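PDB 2OKX: rhamnosidase B, which hydrolyses terminal non-reducing alpha-L-rhamnose residues from rhamnosides as a member of glycoside hydrolase family 78, probably with inversion of the anomeric centre. Local coordinates for residues S35-P39 with I115-G119; A445-I451 with P500-R506; L585-V590 with A866-Y870. All coordinates share one frame; numbering follows the deposited sequence.

How the contacts relate
From the N terminus, contact 1 comes first: residues 35-39, just ahead of strand 41-47, meet the end of strand 110-117 at the surface of the N-terminal domain. Contact 2 then closes a loop between 445-451 and 500-506 within the concanavalin-like domain, pairing strand 446-448 with strand 503-505. Contact 3 makes the longest closure, joining helix 577-590 to the start of helix 868-876 across most of the helical glycosidase domain. The three follow in series, none nested in or crossing another, and none touch. Centres of contacts 1 and 2 lie about 37 Å apart and those of contacts 2 and 3 about 22 Å; contact 2 lies closer to the centre of the molecule than contact 1.

Contact 1. Residues S35-P39 with I115-G119; sequences SVEGP and IEADG
Val36 lays its CG2 methyl over the CB of Ala117, and at 3.5 Å between CG2 and CB the two carbons are pressed tighter than usual. This methyl is anti to the backbone N of Val36, and the same group also borders the carboxylate of Asp118. That carboxylate carries the polar half of the contact. It spans two successive amides of the loop 35-39: OD1 of Asp118 accepts from Glu37 N at 3.1 Å, while OD2 accepts from Gly38 N at 2.7 Å. Each oxygen uses its syn lone pair, so the group takes both N-H groups in a forked grip, although neither bond is straight (139° and 136° at the hydrogens). With CG anti to its own carbonyl carbon (chi1 -61°), Asp118 carries the carboxylate across to the loop. Gly38 suits this closeness, for a side chain there would press on OD2. A water completes the junction, accepting from Asp118 N at 2.7 Å and lying within hydrogen-bonding distance of Pro39 O, one of several acceptors that compete for its protons. Beyond it, Glu116 shares backbone hydrogen bonding with Met41 on strand 41-47, so the loop is clasped just before it enters the sheet. Asp118 and Gly119 both adopt left-handed helical backbone angles, typical of a type I' turn in a two-residue beta hairpin, here joining strands 110-117 and 120-124.

Contact 2. Residues A445-I451 with P500-R506; sequences AERSGFI and PVRRGFR
A short antiparallel ladder within the concanavalin-like domain joins Arg447 to Phe505 and Gly449 to Arg503 as hydrogen-bonded pairs, with Ser448 and Gly504 between them as a non-hydrogen-bonded pair. Arg447 N gives to Phe505 O at 2.9 Å, and Gly449 N to Arg503 O at 3.0 Å; the return bonds complete both rings. Beside Gly504, Arg502 reaches across with NH1 to Ser448 OG at 2.8 Å, the hydroxyl lying 21° out of the guanidinium plane. Its CG is anti to the backbone N and the chain bends at chi3 (-71°), bringing NH1 back over the partner strand; the same NH1 also binds Ser529 O. On the face that carries Phe505, CD1 of Ile451, from beyond the corner at Gly449, packs against CE2 of Phe505 at 3.7 Å. Where the strands part, a water donates to Gly449 O and to Val501 O (2.6 Å from the latter), and accepts from Ile451 N and from Arg503 NH1, in the plane of that guanidinium. Arg503 is held further by Glu152 and Thr485 O. With four partners, this water probably behaves as a fixed part of the ladder, bridging Val501 O and Ile451 N where the strands no longer pair directly, while giving Gly449 O a second donor.

Contact 3. Residues L585-V590 with A866-Y870; sequences LVNYYV and AAPGY
Leu585 meets Tyr870 through backbone and side chain alike: its carbonyl O lies 3.7 Å from CD1 of the tyrosine, and its CB touches the same ring carbon. One residue on, Val586 wedges its two methyls into the bend that starts the partner helix. CG2 approaches Ala866 O at 3.5 Å and brushes CB of Tyr870, while CG1 faces CA of Gly869 and CB of Ala866. Ala866 O is also the acceptor for Gly869 N in the opening turn of that helix. Because Gly869 has no side chain, its backbone can come up to CG1 of Val586; a CB there would collide with this methyl. The helices 577-590 and 868-876 belong to the glycosidase domain of the six-hairpin clan, whose fold is an (alpha/alpha)6 barrel; their meeting is buried, with helix 544-559 packed alongside. Tyr589 then turns a ring face to the edge of Tyr870 in an offset edge-to-face pair, the centroids 5.1 Å apart and the planes at 80°. Tyr870 reaches this position with CG anti to its backbone N (chi1 170°), and its carbonyl O lies over a face of Tyr589. The hydroxyl of Tyr589 is hydrogen-bonded to Val879 O. With an alanine in place of Tyr589, the Tyr870 edge would probably lose the face it abuts and Val879 O its hydroxyl partner. Val590, finally, sets CG1 3.6 Å from Gly869 O and packs also on Trp550 of helix 544-559.

Contact 1. Residues S35-P39 with I115-G119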
loop_
_atom_site.group_PDB
_atom_site.type_symbol
_atom_site.label_atom_id
_atom_site.label_comp_id
_atom_site.label_asym_id
_atom_site.label_seq_id
_atom_site.Cartn_x
_atom_site.Cartn_y
_atom_site.Cartn_z
ATOM N N SER A 35 6.842 -3.257 -44.501
ATOM C CA SER A 35 8.106 -3.302 -43.779
ATOM C C SER A 35 8.367 -1.987 -43.054
ATOM O O SER A 35 7.952 -0.922 -43.508
ATOM C CB SER A 35 9.259 -3.597 -44.742
ATOM O OG SER A 35 9.398 -2.571 -45.708
ATOM N N VAL A 36 9.053 -2.075 -41.921
ATOM C CA VAL A 36 9.387 -0.902 -41.126
ATOM C C VAL A 36 10.824 -1.031 -40.625
ATOM O O VAL A 36 11.185 -2.022 -39.991
ATOM C CB VAL A 36 8.425 -0.750 -39.919
ATOM C CG1 VAL A 36 8.365 -2.048 -39.128
ATOM C CG2 VAL A 36 8.887 0.392 -39.028
ATOM N N GLU A 37 11.640 -0.026 -40.925
ATOM C CA GLU A 37 13.041 -0.030 -40.521
ATOM C C GLU A 37 13.204 0.046 -39.008
ATOM O O GLU A 37 13.453 -0.964 -38.350
ATOM C CB GLU A 37 13.781 1.138 -41.179
ATOM C CG GLU A 37 13.775 1.096 -42.700
ATOM C CD GLU A 37 14.541 -0.089 -43.260
ATOM O OE1 GLU A 37 14.505 -0.289 -44.493
ATOM O OE2 GLU A 37 15.182 -0.818 -42.472
ATOM N N GLY A 38 13.069 1.252 -38.465
ATOM C CA GLY A 38 13.210 1.442 -37.033
ATOM C C GLY A 38 12.150 0.700 -36.245
ATOM O O GLY A 38 11.286 0.045 -36.835
ATOM N N PRO A 39 12.190 0.780 -34.906
ATOM C CA PRO A 39 11.210 0.099 -34.055
ATOM C C PRO A 39 9.854 0.790 -34.061
ATOM O O PRO A 39 9.771 2.017 -34.103
ATOM C CB PRO A 39 11.865 0.152 -32.680
ATOM C CG PRO A 39 12.549 1.476 -32.710
ATOM C CD PRO A 39 13.190 1.486 -34.086
ATOM N N ILE A 115 0.997 5.142 -32.270
ATOM C CA ILE A 115 2.008 4.210 -32.750
ATOM C C ILE A 115 2.854 4.960 -33.768
ATOM O O ILE A 115 2.329 5.508 -34.737
ATOM C CB ILE A 115 1.379 2.976 -33.423
ATOM C CG1 ILE A 115 0.582 2.176 -32.392
ATOM C CG2 ILE A 115 2.468 2.110 -34.042
ATOM C CD1 ILE A 115 -0.051 0.923 -32.948
ATOM N N GLU A 116 4.161 4.987 -33.539
ATOM C CA GLU A 116 5.076 5.690 -34.423
ATOM C C GLU A 116 6.218 4.793 -34.873
ATOM O O GLU A 116 6.736 3.986 -34.098
ATOM C CB GLU A 116 5.633 6.926 -33.710
ATOM C CG GLU A 116 6.654 7.719 -34.512
ATOM C CD GLU A 116 7.095 8.991 -33.803
ATOM O OE1 GLU A 116 7.650 8.898 -32.686
ATOM O OE2 GLU A 116 6.885 10.088 -34.364
ATOM N N ALA A 117 6.605 4.943 -36.134
ATOM C CA ALA A 117 7.689 4.161 -36.707
ATOM C C ALA A 117 8.319 4.933 -37.857
ATOM O O ALA A 117 7.625 5.386 -38.770
ATOM C CB ALA A 117 7.163 2.824 -37.201
ATOM N N ASP A 118 9.638 5.090 -37.801
ATOM C CA ASP A 118 10.363 5.804 -38.843
ATOM C C ASP A 118 9.850 7.236 -38.963
ATOM O O ASP A 118 9.664 7.754 -40.065
ATOM C CB ASP A 118 10.202 5.069 -40.178
ATOM C CG ASP A 118 10.749 3.653 -40.130
ATOM O OD1 ASP A 118 10.456 2.860 -41.050
ATOM O OD2 ASP A 118 11.483 3.334 -39.171
ATOM N N GLY A 119 9.618 7.865 -37.812
ATOM C CA GLY A 119 9.141 9.236 -37.785
ATOM C C GLY A 119 7.734 9.432 -38.313
ATOM O O GLY A 119 7.270 10.563 -38.448
HETATM O O HOH W 1 11.067 3.597 -36.058
#

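Contact 2. Residues A445-I451 with P500-R506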
loop_
_atom_site.group_PDB
_atom_site.type_symbol
_atom_site.label_atom_id
_atom_site.label_comp_id
_atom_site.label_asym_id
_atom_site.label_seq_id
_atom_site.Cartn_x
_atom_site.Cartn_y
_atom_site.Cartn_z
ATOM N N ALA A 445 3.560 -18.204 0.293
ATOM C CA ALA A 445 4.188 -16.996 0.799
ATOM C C ALA A 445 3.355 -15.818 0.337
ATOM O O ALA A 445 2.491 -15.951 -0.527
ATOM C CB ALA A 445 5.613 -16.866 0.256
ATOM N N GLU A 446 3.611 -14.661 0.922
ATOM C CA GLU A 446 2.904 -13.462 0.530
ATOM C C GLU A 446 3.304 -13.188 -0.917
ATOM O O GLU A 446 4.440 -13.458 -1.311
ATOM C CB GLU A 446 3.345 -12.295 1.417
ATOM C CG GLU A 446 2.672 -10.960 1.121
ATOM C CD GLU A 446 1.557 -10.634 2.100
ATOM O OE1 GLU A 446 1.097 -9.470 2.107
ATOM O OE2 GLU A 446 1.139 -11.533 2.861
ATOM N N ARG A 447 2.361 -12.695 -1.714
ATOM C CA ARG A 447 2.649 -12.330 -3.094
ATOM C C ARG A 447 1.840 -11.076 -3.415
ATOM O O ARG A 447 0.952 -10.685 -2.654
ATOM C CB ARG A 447 2.320 -13.474 -4.067
ATOM C CG ARG A 447 3.272 -14.675 -3.939
ATOM C CD ARG A 447 3.291 -15.543 -5.191
ATOM N NE ARG A 447 4.168 -16.710 -5.059
ATOM C CZ ARG A 447 5.499 -16.662 -4.986
ATOM N NH1 ARG A 447 6.140 -15.502 -5.031
ATOM N NH2 ARG A 447 6.196 -17.785 -4.867
ATOM N N SER A 448 2.168 -10.428 -4.524
ATOM C CA SER A 448 1.475 -9.211 -4.921
ATOM C C SER A 448 1.266 -9.263 -6.421
ATOM O O SER A 448 2.222 -9.423 -7.184
ATOM C CB SER A 448 2.314 -7.985 -4.547
ATOM O OG SER A 448 1.709 -6.778 -4.975
ATOM N N GLY A 449 0.019 -9.137 -6.851
ATOM C CA GLY A 449 -0.233 -9.188 -8.276
ATOM C C GLY A 449 -1.675 -9.365 -8.695
ATOM O O GLY A 449 -2.609 -9.005 -7.971
ATOM N N PHE A 450 -1.843 -9.956 -9.871
ATOM C CA PHE A 450 -3.153 -10.157 -10.473
ATOM C C PHE A 450 -3.642 -11.597 -10.443
ATOM O O PHE A 450 -3.050 -12.489 -11.062
ATOM C CB PHE A 450 -3.092 -9.631 -11.906
ATOM C CG PHE A 450 -2.437 -8.278 -12.011
ATOM C CD1 PHE A 450 -3.094 -7.134 -11.554
ATOM C CD2 PHE A 450 -1.138 -8.154 -12.494
ATOM C CE1 PHE A 450 -2.463 -5.889 -11.572
ATOM C CE2 PHE A 450 -0.496 -6.910 -12.516
ATOM C CZ PHE A 450 -1.162 -5.777 -12.054
ATOM N N ILE A 451 -4.735 -11.809 -9.718
ATOM C CA ILE A 451 -5.334 -13.129 -9.586
ATOM C C ILE A 451 -5.937 -13.557 -10.914
ATOM O O ILE A 451 -6.601 -12.768 -11.591
ATOM C CB ILE A 451 -6.440 -13.120 -8.514
ATOM C CG1 ILE A 451 -5.823 -12.813 -7.147
ATOM C CG2 ILE A 451 -7.181 -14.457 -8.503
ATOM C CD1 ILE A 451 -6.846 -12.515 -6.070
ATOM N N PRO A 500 -7.584 -7.111 -13.161
ATOM C CA PRO A 500 -6.622 -6.045 -13.449
ATOM C C PRO A 500 -6.329 -5.205 -12.204
ATOM O O PRO A 500 -5.622 -4.204 -12.269
ATOM C CB PRO A 500 -7.318 -5.245 -14.547
ATOM C CG PRO A 500 -8.757 -5.336 -14.136
ATOM C CD PRO A 500 -8.908 -6.793 -13.728
ATOM N N VAL A 501 -6.882 -5.626 -11.072
ATOM C CA VAL A 501 -6.683 -4.929 -9.805
ATOM C C VAL A 501 -5.637 -5.671 -8.980
ATOM O O VAL A 501 -5.807 -6.846 -8.673
ATOM C CB VAL A 501 -8.002 -4.859 -9.004
ATOM C CG1 VAL A 501 -7.760 -4.230 -7.631
ATOM C CG2 VAL A 501 -9.031 -4.056 -9.787
ATOM N N ARG A 502 -4.555 -4.987 -8.627
ATOM C CA ARG A 502 -3.495 -5.609 -7.841
ATOM C C ARG A 502 -3.924 -5.890 -6.406
ATOM O O ARG A 502 -4.585 -5.067 -5.776
ATOM C CB ARG A 502 -2.252 -4.713 -7.815
ATOM C CG ARG A 502 -1.148 -5.221 -6.882
ATOM C CD ARG A 502 -0.081 -4.161 -6.631
ATOM N NE ARG A 502 0.745 -3.906 -7.808
ATOM C CZ ARG A 502 1.668 -4.744 -8.272
ATOM N NH1 ARG A 502 1.897 -5.903 -7.662
ATOM N NH2 ARG A 502 2.365 -4.422 -9.351
ATOM N N ARG A 503 -3.554 -7.063 -5.902
ATOM C CA ARG A 503 -3.856 -7.447 -4.527
ATOM C C ARG A 503 -2.645 -8.134 -3.906
ATOM O O ARG A 503 -1.893 -8.821 -4.595
ATOM C CB ARG A 503 -5.058 -8.396 -4.469
ATOM C CG ARG A 503 -6.366 -7.751 -4.904
ATOM C CD ARG A 503 -7.548 -8.688 -4.759
ATOM N NE ARG A 503 -8.758 -8.061 -5.290
ATOM C CZ ARG A 503 -9.029 -7.942 -6.586
ATOM N NH1 ARG A 503 -8.186 -8.420 -7.496
ATOM N NH2 ARG A 503 -10.124 -7.310 -6.976
ATOM N N GLY A 504 -2.462 -7.932 -2.605
ATOM C CA GLY A 504 -1.353 -8.550 -1.899
ATOM C C GLY A 504 -1.963 -9.476 -0.866
ATOM O O GLY A 504 -2.882 -9.081 -0.146
ATOM N N PHE A 505 -1.471 -10.707 -0.796
ATOM C CA PHE A 505 -2.007 -11.684 0.145
ATOM C C PHE A 505 -1.210 -12.979 0.039
ATOM O O PHE A 505 -0.386 -13.137 -0.860
ATOM C CB PHE A 505 -3.467 -11.980 -0.215
ATOM C CG PHE A 505 -3.632 -12.608 -1.574
ATOM C CD1 PHE A 505 -3.639 -13.992 -1.722
ATOM C CD2 PHE A 505 -3.714 -11.816 -2.715
ATOM C CE1 PHE A 505 -3.722 -14.580 -2.985
ATOM C CE2 PHE A 505 -3.797 -12.393 -3.989
ATOM C CZ PHE A 505 -3.800 -13.778 -4.123
ATOM N N ARG A 506 -1.451 -13.897 0.967
ATOM C CA ARG A 506 -0.801 -15.196 0.915
ATOM C C ARG A 506 -1.863 -16.272 0.711
ATOM O O ARG A 506 -1.665 -17.209 -0.055
ATOM C CB ARG A 506 -0.023 -15.511 2.204
ATOM C CG ARG A 506 0.365 -16.988 2.271
ATOM C CD ARG A 506 1.385 -17.360 3.355
ATOM N NE ARG A 506 1.527 -18.817 3.412
ATOM C CZ ARG A 506 2.282 -19.486 4.283
ATOM N NH1 ARG A 506 2.999 -18.845 5.196
ATOM N NH2 ARG A 506 2.291 -20.813 4.262
HETATM O O HOH W 2 -5.446 -9.375 -8.051
#

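Contact 3. Residues L585-V590 with A866-Y870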
loop_
_atom_site.group_PDB
_atom_site.type_symbol
_atom_site.label_atom_id
_atom_site.label_comp_id
_atom_site.label_asym_id
_atom_site.label_seq_id
_atom_site.Cartn_x
_atom_site.Cartn_y
_atom_site.Cartn_z
ATOM N N LEU A 585 17.777 1.561 1.024
ATOM C CA LEU A 585 19.026 0.980 1.511
ATOM C C LEU A 585 19.025 -0.543 1.430
ATOM O O LEU A 585 20.021 -1.149 1.029
ATOM C CB LEU A 585 19.291 1.413 2.953
ATOM C CG LEU A 585 19.590 2.901 3.162
ATOM C CD1 LEU A 585 19.685 3.192 4.647
ATOM C CD2 LEU A 585 20.886 3.274 2.456
ATOM N N VAL A 586 17.923 -1.171 1.832
ATOM C CA VAL A 586 17.850 -2.626 1.759
ATOM C C VAL A 586 17.976 -3.032 0.295
ATOM O O VAL A 586 18.702 -3.965 -0.048
ATOM C CB VAL A 586 16.523 -3.151 2.320
ATOM C CG1 VAL A 586 16.453 -4.661 2.171
ATOM C CG2 VAL A 586 16.402 -2.759 3.784
ATOM N N ASN A 587 17.271 -2.308 -0.564
ATOM C CA ASN A 587 17.307 -2.557 -1.998
ATOM C C ASN A 587 18.739 -2.518 -2.547
ATOM O O ASN A 587 19.120 -3.356 -3.364
ATOM C CB ASN A 587 16.447 -1.516 -2.721
ATOM C CG ASN A 587 16.918 -1.248 -4.134
ATOM O OD1 ASN A 587 16.866 -2.123 -4.998
ATOM N ND2 ASN A 587 17.393 -0.028 -4.376
ATOM N N TYR A 588 19.527 -1.545 -2.101
ATOM C CA TYR A 588 20.909 -1.425 -2.574
ATOM C C TYR A 588 21.693 -2.704 -2.303
ATOM O O TYR A 588 22.515 -3.133 -3.117
ATOM C CB TYR A 588 21.623 -0.247 -1.880
ATOM C CG TYR A 588 21.088 1.128 -2.224
ATOM C CD1 TYR A 588 21.145 2.165 -1.294
ATOM C CD2 TYR A 588 20.528 1.396 -3.473
ATOM C CE1 TYR A 588 20.652 3.429 -1.588
ATOM C CE2 TYR A 588 20.033 2.667 -3.784
ATOM C CZ TYR A 588 20.094 3.676 -2.831
ATOM O OH TYR A 588 19.570 4.920 -3.102
ATOM N N TYR A 589 21.449 -3.316 -1.149
ATOM C CA TYR A 589 22.178 -4.527 -0.809
ATOM C C TYR A 589 21.614 -5.829 -1.364
ATOM O O TYR A 589 22.377 -6.744 -1.670
ATOM C CB TYR A 589 22.341 -4.638 0.711
ATOM C CG TYR A 589 23.535 -3.863 1.240
ATOM C CD1 TYR A 589 23.553 -2.471 1.213
ATOM C CD2 TYR A 589 24.660 -4.528 1.732
ATOM C CE1 TYR A 589 24.667 -1.753 1.661
ATOM C CE2 TYR A 589 25.779 -3.820 2.185
ATOM C CZ TYR A 589 25.773 -2.435 2.144
ATOM O OH TYR A 589 26.869 -1.729 2.589
ATOM N N VAL A 590 20.297 -5.923 -1.513
ATOM C CA VAL A 590 19.717 -7.169 -2.015
ATOM C C VAL A 590 19.405 -7.212 -3.510
ATOM O O VAL A 590 19.405 -8.292 -4.103
ATOM C CB VAL A 590 18.440 -7.545 -1.227
ATOM C CG1 VAL A 590 18.731 -7.510 0.272
ATOM C CG2 VAL A 590 17.303 -6.616 -1.583
ATOM N N ALA A 866 12.428 -4.345 6.776
ATOM C CA ALA A 866 13.407 -5.306 6.252
ATOM C C ALA A 866 14.873 -5.064 6.628
ATOM O O ALA A 866 15.782 -5.476 5.902
ATOM C CB ALA A 866 13.275 -5.392 4.724
ATOM N N ALA A 867 15.097 -4.427 7.771
ATOM C CA ALA A 867 16.448 -4.122 8.249
ATOM C C ALA A 867 17.536 -5.186 8.038
ATOM O O ALA A 867 18.630 -4.867 7.569
ATOM C CB ALA A 867 16.395 -3.737 9.729
ATOM N N PRO A 868 17.262 -6.459 8.385
ATOM C CA PRO A 868 18.292 -7.491 8.199
ATOM C C PRO A 868 18.883 -7.539 6.790
ATOM O O PRO A 868 20.057 -7.873 6.618
ATOM C CB PRO A 868 17.563 -8.783 8.571
ATOM C CG PRO A 868 16.559 -8.307 9.599
ATOM C CD PRO A 868 16.037 -7.044 8.965
ATOM N N GLY A 869 18.067 -7.209 5.791
ATOM C CA GLY A 869 18.535 -7.225 4.413
ATOM C C GLY A 869 19.662 -6.236 4.168
ATOM O O GLY A 869 20.421 -6.364 3.205
ATOM N N TYR A 870 19.771 -5.245 5.044
ATOM C CA TYR A 870 20.817 -4.236 4.934
ATOM C C TYR A 870 21.949 -4.489 5.927
ATOM O O TYR A 870 23.114 -4.519 5.544
ATOM C CB TYR A 870 20.233 -2.845 5.184
ATOM C CG TYR A 870 21.271 -1.744 5.341
ATOM C CD1 TYR A 870 21.954 -1.230 4.235
ATOM C CD2 TYR A 870 21.552 -1.211 6.595
ATOM C CE1 TYR A 870 22.899 -0.201 4.378
ATOM C CE2 TYR A 870 22.491 -0.188 6.753
ATOM C CZ TYR A 870 23.157 0.311 5.642
ATOM O OH TYR A 870 24.065 1.334 5.808
#